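Local coordinates for methionine-binding protein (Coxiella burnetii, PDB 3TQW), which binds methionine and probably delivers it, as the substrate-binding lipoprotein of an ABC transporter, for uptake into the cell, at residues A202-E205 and D206-N209. Numbering follows the deposited sequence.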
loop_
_atom_site.group_PDB
_atom_site.type_symbol
_atom_site.label_atom_id
_atom_site.label_comp_id
_atom_site.label_asym_id
_atom_site.label_seq_id
_atom_site.Cartn_x
_atom_site.Cartn_y
_atom_site.Cartn_z
ATOM N N ALA A 202 -4.220 8.257 9.351
ATOM C CA ALA A 202 -5.232 9.243 9.013
ATOM C C ALA A 202 -6.255 9.354 10.138
ATOM O O ALA A 202 -6.604 8.356 10.778
ATOM C CB ALA A 202 -5.916 8.872 7.691
ATOM N N VAL A 203 -6.715 10.576 10.385
ATOM C CA VAL A 203 -7.732 10.830 11.399
ATOM C C VAL A 203 -8.740 11.838 10.854
ATOM O O VAL A 203 -8.506 12.462 9.816
ATOM C CB VAL A 203 -7.112 11.410 12.690
ATOM C CG1 VAL A 203 -6.036 10.473 13.238
ATOM C CG2 VAL A 203 -6.532 12.795 12.421
ATOM N N ARG A 204 -9.862 11.998 11.546
ATOM C CA ARG A 204 -10.820 13.026 11.163
ATOM C C ARG A 204 -10.201 14.410 11.335
ATOM O O ARG A 204 -9.447 14.658 12.279
ATOM C CB ARG A 204 -12.116 12.903 11.970
ATOM C CG ARG A 204 -12.940 11.666 11.631
ATOM C CD ARG A 204 -14.230 11.614 12.448
ATOM N NE ARG A 204 -13.974 11.420 13.872
ATOM C CZ ARG A 204 -13.753 10.236 14.438
ATOM N NH1 ARG A 204 -13.757 9.135 13.702
ATOM N NH2 ARG A 204 -13.529 10.152 15.745
ATOM N N GLU A 205 -10.517 15.302 10.405
ATOM C CA GLU A 205 -10.023 16.674 10.437
ATOM C C GLU A 205 -10.143 17.312 11.822
ATOM O O GLU A 205 -9.209 17.949 12.301
ATOM C CB GLU A 205 -10.771 17.518 9.400
ATOM C CG GLU A 205 -10.726 19.015 9.658
ATOM C CD GLU A 205 -9.333 19.590 9.521
ATOM O OE1 GLU A 205 -8.472 18.924 8.908
ATOM O OE2 GLU A 205 -9.100 20.709 10.029
ATOM N N ASP A 206 -11.294 17.140 12.462
ATOM C CA ASP A 206 -11.520 17.731 13.779
ATOM C C ASP A 206 -10.610 17.156 14.871
ATOM O O ASP A 206 -10.446 17.769 15.928
ATOM C CB ASP A 206 -12.986 17.590 14.189
ATOM C CG ASP A 206 -13.895 18.544 13.435
ATOM O OD1 ASP A 206 -13.385 19.536 12.871
ATOM O OD2 ASP A 206 -15.122 18.306 13.415
ATOM N N ASP A 207 -10.015 15.993 14.611
ATOM C CA ASP A 207 -9.182 15.326 15.612
ATOM C C ASP A 207 -7.686 15.436 15.344
ATOM O O ASP A 207 -6.896 14.724 15.966
ATOM C CB ASP A 207 -9.536 13.833 15.704
ATOM C CG ASP A 207 -10.954 13.587 16.179
ATOM O OD1 ASP A 207 -11.540 14.481 16.820
ATOM O OD2 ASP A 207 -11.480 12.482 15.924
ATOM N N LYS A 208 -7.283 16.297 14.416
ATOM C CA LYS A 208 -5.877 16.322 13.998
ATOM C C LYS A 208 -4.901 16.669 15.128
ATOM O O LYS A 208 -3.723 16.312 15.065
ATOM C CB LYS A 208 -5.674 17.281 12.825
ATOM C CG LYS A 208 -5.750 18.732 13.228
ATOM C CD LYS A 208 -5.350 19.651 12.091
ATOM C CE LYS A 208 -6.567 20.155 11.348
ATOM N NZ LYS A 208 -6.315 21.497 10.742
ATOM N N ASN A 209 -5.383 17.356 16.160
ATOM C CA ASN A 209 -4.524 17.737 17.283
ATOM C C ASN A 209 -4.712 16.872 18.528
ATOM O O ASN A 209 -4.238 17.212 19.608
ATOM C CB ASN A 209 -4.730 19.214 17.633
ATOM C CG ASN A 209 -4.282 20.140 16.520
ATOM O OD1 ASN A 209 -3.181 20.005 15.997
ATOM N ND2 ASN A 209 -5.144 21.075 16.143
HETATM O O HOH W 1 -10.488 10.868 14.122
HETATM O O HOH W 2 -14.442 13.716 15.588
#
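Asp207 folds back on Arg204 at the end of a strand, its backbone N donating to Arg204 O at 2.7 Å with an N-H...O angle of 150°. The chain thereby closes a single 3-10-like turn through Glu205 and Asp206, and the Arg204 and Asp207 side chains run alongside each other. Arg204 NH2 meets Asp207 OD2 in a salt bridge of 3.1 Å, approached obliquely, with the guanidinium and carboxylate planes 80° apart. Two waters add to this: one bridges to Arg204 N and sits over a guanidinium face, donating to OD2 at 2.6 Å; the other accepts from NE in the guanidinium plane and donates only weakly to OD2. The bend at chi3 (-67°) turns the guanidinium of Arg204 so that NH1 also reaches the carbonyls of Leu48 and Val53. The packed side is that of buried Val203, whose CG2 lies against Lys208 CA (3.9 Å). On the solvent side, partly exposed Glu205 and exposed Lys208 run side by side, OE2 pairing with NZ in a 3.0 Å salt bridge, while Lys208 N donates weakly to Glu205 O (3.3 Å). The turn thus ends strand 198-204, which lies between strands 55-60 and 75-83, and leads into helix 211-220, whose Leu213 packs on Val203 and Asp207.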